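Local coordinates for protein aminoacyl-tRNA synthetase (Cryptosporidium parvum, PDB 5F9Z) that is a prolyl-tRNA synthetase that probably attaches proline to its cognate tRNA in an ATP-dependent reaction, captured here with halofuginone and an ATP analogue, at residues P308-F311 and K312-I315; C323-V326 and E327-K331; D387-I390 and S391-E394. All coordinates share one frame; numbering follows the deposited sequence.

Contact 1. Residues P308-F311 and K312-I315; sequences PIIF and KTVI
The side chain of Lys312 runs alongside that of Phe311, and its CG covers one face of the ring, a local pairing at the turn of a surface loop. Lys312 CG stands 3.8 Å from the Phe311 centroid and 17° off the normal, a CH-pi contact. The bend at chi2 (-53°) keeps the aliphatic chain above the aromatic, and Lys312 CE comes within 3.5 Å of Phe311 CZ. With its positive phi and negative psi, Lys312 is the centre of a classic gamma turn, closed where Thr313 N donates to Phe311 O from above the carbonyl plane; the bond is bent and, at 2.5 Å, modelled unusually short, so its exact length deserves caution. Beyond the turn, Thr313 O lies 3.2 Å from Ile310 CG1, and the methyl Thr313 CG2 meets Ile310 CD1 at 3.8 Å. Val314 contributes little more than its carbonyl oxygen, beside Ile310 CD1. Ile315 then presses its CG2 branch across Ile310, 3.6 Å from Ile310 CB, and also against the ring of Pro308, with CG2 3.9 Å from Pro308 CG. This hairpin-like loop joins strand 304-308 to helix 317-332; Pro308 and Ile310 rest on Gln319, and Ile315 on Lys320 of that helix.

Contact 2. Residues C323-V326 and E327-K331; sequences CNEV and ECILK
Val326 and Leu330 run alongside each other in the same direction, one turn apart in an alpha-helix that forms the middle of a beta-alpha-beta unit, strand 304-308, helix 317-332, strand 337-339, in the anticodon-binding domain. Val326 CG1 approaches Leu330 CD1 at 4.1 Å, while that same methyl, Leu330 CD1, sits 3.4 Å from Val326 O. Glu325 and Ile329 repeat the i to i+4 pairing on the next strip of the helix. Ile329 CG1, beside its own backbone N (chi1 -66°), is set 3.2 Å from Glu325 O, and its terminal CD1 reaches the aliphatic CG of Glu325. Behind these side chains the spacing is fixed by four successive i+4 to i backbone hydrogen bonds, from Glu327 N to Cys323 O (2.8 Å) through Leu330 N to Val326 O (3.0 Å).

Farther out, the helix shows its two characters. Cys323 and Val326 pack on Ile306, Leu330 on Val304, and Val326 and Leu330 both on Phe363, so the apolar pair belongs to the domain core. The carboxylate of Glu325 is instead drawn to Arg373 through a salt bridge, while its extended methylene chain runs beside Ile329. Glu327 also extends from the helix, with CG anti to its backbone N (chi1 -177°), and packs against Val337 and Ile339 of the next strand. Its carboxylate is met by the residue one turn on: Lys331 NZ stands 3.5 Å from Glu327 OE2, a long salt bridge.

Contact 3. Residues D387-I390 and S391-E394; sequences DIPI and SELE
Pro389 and Glu392 illustrate how a strand-to-helix turn brings a ring and an acidic chain together: the carboxylate end of Glu392 lies against the CD and CG side of the proline ring, with OE1 3.4 Å from Pro389 CD. Its CG beside the backbone N (chi1 -66°) and an extended chain beyond turn Glu392 back toward the proline. The Ile388 side chain crosses that of Glu392 at about a right angle and that of Leu393 at a slant; Ile388 CG2 does the touching, 3.8 Å from Glu392 CB and 3.7 Å from Leu393 CD2. The other methyl of Leu393, CD1, lies near Ile390 CA at 3.8 Å.

Two overlapping type I turns accompany this packing. Glu392 N donates to Pro389 O at 2.9 Å, and Leu393 N to Ile390 O at 3.2 Å, each from well above the carbonyl plane. Ile390 O also accepts a hydrogen bond from a water, 2.7 Å away, which in turn accepts one from Glu394 N. The chain thereby passes from edge strand 385-389, whose Ile388 pairs with Val375 of strand 374-379, into helix 393-417, with Ile390 packing on Ile322, Glu325 and Ile329 of helix 317-332, and Leu393 on Val326.

How the contacts relate
Helix 317-332 connects the three contacts, which illustrates how short local units combine into one domain. Contact 1 touches contact 2 where Pro308 CB packs on Cys323 SG at 4.0 Å, although their centres are 18 Å apart. Contact 2 meets contact 3 more broadly, centre to centre 11 Å: Val326 CG1 lies 3.7 Å from Leu393 CD1, and Ile329 CD1 the same distance from Ile390 CG2. Contacts 1 and 3 do not touch, their nearest atoms being about 10 Å apart. All three belong to the anticodon-binding domain, and none supplies residues to the halofuginone pocket, the ATP-analogue pocket or the zinc site.

Contact 1. Residues P308-F311 and K312-I315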
loop_
_atom_site.group_PDB
_atom_site.type_symbol
_atom_site.label_atom_id
_atom_site.label_comp_id
_atom_site.label_asym_id
_atom_site.label_seq_id
_atom_site.Cartn_x
_atom_site.Cartn_y
_atom_site.Cartn_z
ATOM N N PRO A 308 8.610 -21.573 -24.222
ATOM C CA PRO A 308 8.561 -22.605 -25.263
ATOM C C PRO A 308 8.870 -23.976 -24.684
ATOM O O PRO A 308 9.755 -24.131 -23.839
ATOM C CB PRO A 308 9.638 -22.158 -26.258
ATOM C CG PRO A 308 10.587 -21.347 -25.437
ATOM C CD PRO A 308 9.745 -20.652 -24.405
ATOM N N ILE A 309 8.120 -24.977 -25.143
ATOM C CA ILE A 309 8.310 -26.347 -24.681
ATOM C C ILE A 309 9.614 -26.884 -25.251
ATOM O O ILE A 309 9.655 -27.389 -26.379
ATOM C CB ILE A 309 7.123 -27.244 -25.076
ATOM C CG1 ILE A 309 5.809 -26.619 -24.607
ATOM C CG2 ILE A 309 7.289 -28.635 -24.485
ATOM C CD1 ILE A 309 5.775 -26.329 -23.130
ATOM N N ILE A 310 10.693 -26.772 -24.475
ATOM C CA ILE A 310 12.014 -27.217 -24.899
ATOM C C ILE A 310 12.756 -27.730 -23.674
ATOM O O ILE A 310 12.421 -27.400 -22.535
ATOM C CB ILE A 310 12.810 -26.083 -25.591
ATOM C CG1 ILE A 310 13.852 -26.661 -26.550
ATOM C CG2 ILE A 310 13.469 -25.179 -24.557
ATOM C CD1 ILE A 310 13.253 -27.395 -27.731
ATOM N N PHE A 311 13.770 -28.557 -23.916
ATOM C CA PHE A 311 14.574 -29.100 -22.831
ATOM C C PHE A 311 15.951 -29.460 -23.363
ATOM O O PHE A 311 16.063 -30.152 -24.380
ATOM C CB PHE A 311 13.902 -30.326 -22.203
ATOM C CG PHE A 311 14.517 -30.751 -20.901
ATOM C CD1 PHE A 311 14.688 -29.839 -19.875
ATOM C CD2 PHE A 311 14.912 -32.063 -20.699
ATOM C CE1 PHE A 311 15.251 -30.223 -18.673
ATOM C CE2 PHE A 311 15.474 -32.454 -19.498
ATOM C CZ PHE A 311 15.643 -31.533 -18.484
ATOM N N LYS A 312 16.987 -28.966 -22.682
ATOM C CA LYS A 312 18.381 -29.281 -22.980
ATOM C C LYS A 312 18.820 -28.756 -24.345
ATOM O O LYS A 312 19.826 -28.046 -24.440
ATOM C CB LYS A 312 18.617 -30.789 -22.880
ATOM C CG LYS A 312 18.441 -31.343 -21.476
ATOM C CD LYS A 312 19.292 -30.570 -20.479
ATOM C CE LYS A 312 19.066 -31.054 -19.059
ATOM N NZ LYS A 312 19.797 -30.219 -18.067
ATOM N N THR A 313 18.090 -29.098 -25.402
ATOM C CA THR A 313 18.439 -28.613 -26.728
ATOM C C THR A 313 17.865 -27.215 -26.958
ATOM O O THR A 313 17.064 -26.701 -26.175
ATOM C CB THR A 313 17.935 -29.568 -27.808
ATOM O OG1 THR A 313 18.466 -29.168 -29.078
ATOM C CG2 THR A 313 16.416 -29.537 -27.875
ATOM N N VAL A 314 18.281 -26.607 -28.061
ATOM C CA VAL A 314 17.859 -25.256 -28.410
ATOM C C VAL A 314 16.510 -25.308 -29.120
ATOM O O VAL A 314 16.180 -26.287 -29.797
ATOM C CB VAL A 314 18.955 -24.581 -29.265
ATOM C CG1 VAL A 314 18.378 -23.877 -30.480
ATOM C CG2 VAL A 314 19.769 -23.611 -28.414
ATOM N N ILE A 315 15.702 -24.258 -28.937
ATOM C CA ILE A 315 14.397 -24.199 -29.587
ATOM C C ILE A 315 14.573 -24.116 -31.101
ATOM O O ILE A 315 15.534 -23.526 -31.611
ATOM C CB ILE A 315 13.572 -23.008 -29.062
ATOM C CG1 ILE A 315 14.270 -21.682 -29.371
ATOM C CG2 ILE A 315 13.339 -23.132 -27.570
ATOM C CD1 ILE A 315 13.541 -20.476 -28.821
#

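Contact 2. Residues C323-V326 and E327-K331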
loop_
_atom_site.group_PDB
_atom_site.type_symbol
_atom_site.label_atom_id
_atom_site.label_comp_id
_atom_site.label_asym_id
_atom_site.label_seq_id
_atom_site.Cartn_x
_atom_site.Cartn_y
_atom_site.Cartn_z
ATOM N N CYS A 323 7.652 -17.334 -30.938
ATOM C CA CYS A 323 7.796 -16.612 -29.677
ATOM C C CYS A 323 8.122 -15.143 -29.916
ATOM O O CYS A 323 7.592 -14.263 -29.226
ATOM C CB CYS A 323 8.874 -17.269 -28.815
ATOM S SG CYS A 323 8.507 -18.972 -28.337
ATOM N N ASN A 324 8.992 -14.856 -30.888
ATOM C CA ASN A 324 9.298 -13.466 -31.213
ATOM C C ASN A 324 8.078 -12.754 -31.784
ATOM O O ASN A 324 7.853 -11.572 -31.499
ATOM C CB ASN A 324 10.468 -13.394 -32.193
ATOM C CG ASN A 324 11.789 -13.778 -31.555
ATOM O OD1 ASN A 324 11.928 -13.766 -30.332
ATOM N ND2 ASN A 324 12.771 -14.112 -32.385
ATOM N N GLU A 325 7.281 -13.455 -32.594
ATOM C CA GLU A 325 6.064 -12.857 -33.132
ATOM C C GLU A 325 5.073 -12.543 -32.018
ATOM O O GLU A 325 4.494 -11.452 -31.977
ATOM C CB GLU A 325 5.434 -13.789 -34.169
ATOM C CG GLU A 325 4.063 -13.338 -34.650
ATOM C CD GLU A 325 3.486 -14.250 -35.713
ATOM O OE1 GLU A 325 2.737 -13.753 -36.580
ATOM O OE2 GLU A 325 3.784 -15.463 -35.685
ATOM N N VAL A 326 4.872 -13.490 -31.100
ATOM C CA VAL A 326 3.976 -13.256 -29.969
ATOM C C VAL A 326 4.515 -12.138 -29.086
ATOM O O VAL A 326 3.761 -11.269 -28.629
ATOM C CB VAL A 326 3.766 -14.559 -29.175
ATOM C CG1 VAL A 326 2.987 -14.286 -27.899
ATOM C CG2 VAL A 326 3.047 -15.590 -30.028
ATOM N N GLU A 327 5.827 -12.137 -28.834
ATOM C CA GLU A 327 6.425 -11.081 -28.023
ATOM C C GLU A 327 6.290 -9.723 -28.700
ATOM O O GLU A 327 6.073 -8.705 -28.031
ATOM C CB GLU A 327 7.894 -11.398 -27.748
ATOM C CG GLU A 327 8.589 -10.390 -26.847
ATOM C CD GLU A 327 10.076 -10.653 -26.713
ATOM O OE1 GLU A 327 10.666 -11.230 -27.650
ATOM O OE2 GLU A 327 10.654 -10.285 -25.668
ATOM N N CYS A 328 6.417 -9.687 -30.029
ATOM C CA CYS A 328 6.264 -8.429 -30.753
ATOM C C CYS A 328 4.827 -7.927 -30.691
ATOM O O CYS A 328 4.591 -6.722 -30.542
ATOM C CB CYS A 328 6.711 -8.600 -32.204
ATOM S SG CYS A 328 6.476 -7.136 -33.236
ATOM N N ILE A 329 3.856 -8.836 -30.803
ATOM C CA ILE A 329 2.453 -8.442 -30.720
ATOM C C ILE A 329 2.129 -7.906 -29.331
ATOM O O ILE A 329 1.423 -6.899 -29.188
ATOM C CB ILE A 329 1.547 -9.628 -31.097
ATOM C CG1 ILE A 329 1.727 -9.991 -32.572
ATOM C CG2 ILE A 329 0.089 -9.308 -30.799
ATOM C CD1 ILE A 329 0.948 -11.214 -32.997
ATOM N N LEU A 330 2.646 -8.557 -28.287
ATOM C CA LEU A 330 2.350 -8.120 -26.927
ATOM C C LEU A 330 3.082 -6.832 -26.575
ATOM O O LEU A 330 2.547 -6.004 -25.829
ATOM C CB LEU A 330 2.700 -9.226 -25.931
ATOM C CG LEU A 330 1.570 -10.191 -25.559
ATOM C CD1 LEU A 330 0.967 -10.862 -26.783
ATOM C CD2 LEU A 330 2.075 -11.231 -24.577
ATOM N N LYS A 331 4.299 -6.643 -27.093
ATOM C CA LYS A 331 5.001 -5.383 -26.876
ATOM C C LYS A 331 4.260 -4.220 -27.522
ATOM O O LYS A 331 4.137 -3.144 -26.926
ATOM C CB LYS A 331 6.430 -5.472 -27.416
ATOM C CG LYS A 331 7.474 -5.824 -26.370
ATOM C CD LYS A 331 8.866 -5.865 -26.982
ATOM C CE LYS A 331 9.942 -5.852 -25.909
ATOM N NZ LYS A 331 9.765 -6.955 -24.926
#

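Contact 3. Residues D387-I390 and S391-E394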
loop_
_atom_site.group_PDB
_atom_site.type_symbol
_atom_site.label_atom_id
_atom_site.label_comp_id
_atom_site.label_asym_id
_atom_site.label_seq_id
_atom_site.Cartn_x
_atom_site.Cartn_y
_atom_site.Cartn_z
ATOM N N ASP A 387 -6.680 -21.728 -25.309
ATOM C CA ASP A 387 -5.846 -21.612 -26.497
ATOM C C ASP A 387 -6.314 -20.407 -27.301
ATOM O O ASP A 387 -7.474 -20.351 -27.724
ATOM C CB ASP A 387 -5.905 -22.884 -27.344
ATOM C CG ASP A 387 -5.257 -24.070 -26.658
ATOM O OD1 ASP A 387 -4.010 -24.114 -26.598
ATOM O OD2 ASP A 387 -5.993 -24.963 -26.188
ATOM N N ILE A 388 -5.421 -19.451 -27.503
ATOM C CA ILE A 388 -5.720 -18.210 -28.213
ATOM C C ILE A 388 -4.941 -18.212 -29.521
ATOM O O ILE A 388 -3.718 -18.391 -29.498
ATOM C CB ILE A 388 -5.365 -16.968 -27.376
ATOM C CG1 ILE A 388 -6.031 -17.037 -26.000
ATOM C CG2 ILE A 388 -5.777 -15.700 -28.105
ATOM C CD1 ILE A 388 -7.542 -17.066 -26.056
ATOM N N PRO A 389 -5.595 -18.034 -30.668
ATOM C CA PRO A 389 -4.848 -17.868 -31.917
ATOM C C PRO A 389 -3.959 -16.635 -31.853
ATOM O O PRO A 389 -4.270 -15.652 -31.175
ATOM C CB PRO A 389 -5.947 -17.714 -32.974
ATOM C CG PRO A 389 -7.150 -18.362 -32.366
ATOM C CD PRO A 389 -7.050 -18.088 -30.892
ATOM N N ILE A 390 -2.833 -16.702 -32.569
ATOM C CA ILE A 390 -1.875 -15.599 -32.564
ATOM C C ILE A 390 -2.532 -14.317 -33.062
ATOM O O ILE A 390 -2.251 -13.221 -32.560
ATOM C CB ILE A 390 -0.635 -15.971 -33.400
ATOM C CG1 ILE A 390 0.132 -17.112 -32.728
ATOM C CG2 ILE A 390 0.272 -14.767 -33.596
ATOM C CD1 ILE A 390 1.335 -17.586 -33.512
ATOM N N SER A 391 -3.437 -14.435 -34.037
ATOM C CA SER A 391 -4.123 -13.263 -34.567
ATOM C C SER A 391 -5.084 -12.639 -33.563
ATOM O O SER A 391 -5.510 -11.497 -33.761
ATOM C CB SER A 391 -4.877 -13.632 -35.846
ATOM O OG SER A 391 -5.832 -14.650 -35.598
ATOM N N GLU A 392 -5.436 -13.356 -32.494
ATOM C CA GLU A 392 -6.331 -12.838 -31.467
ATOM C C GLU A 392 -5.596 -12.309 -30.243
ATOM O O GLU A 392 -6.239 -11.756 -29.346
ATOM C CB GLU A 392 -7.322 -13.923 -31.030
ATOM C CG GLU A 392 -8.311 -14.353 -32.103
ATOM C CD GLU A 392 -9.335 -15.343 -31.582
ATOM O OE1 GLU A 392 -9.298 -15.655 -30.372
ATOM O OE2 GLU A 392 -10.178 -15.808 -32.378
ATOM N N LEU A 393 -4.271 -12.459 -30.186
ATOM C CA LEU A 393 -3.527 -12.062 -28.994
ATOM C C LEU A 393 -3.589 -10.557 -28.769
ATOM O O LEU A 393 -3.671 -10.101 -27.622
ATOM C CB LEU A 393 -2.075 -12.524 -29.105
ATOM C CG LEU A 393 -1.853 -14.032 -29.017
ATOM C CD1 LEU A 393 -0.398 -14.370 -29.286
ATOM C CD2 LEU A 393 -2.283 -14.541 -27.654
ATOM N N GLU A 394 -3.546 -9.772 -29.848
ATOM C CA GLU A 394 -3.567 -8.318 -29.716
ATOM C C GLU A 394 -4.811 -7.845 -28.972
ATOM O O GLU A 394 -4.754 -6.880 -28.201
ATOM C CB GLU A 394 -3.493 -7.669 -31.098
ATOM C CG GLU A 394 -3.553 -6.152 -31.079
ATOM C CD GLU A 394 -3.782 -5.561 -32.455
ATOM O OE1 GLU A 394 -4.230 -6.304 -33.353
ATOM O OE2 GLU A 394 -3.513 -4.354 -32.638
HETATM O O HOH W 1 -2.775 -10.561 -32.647
#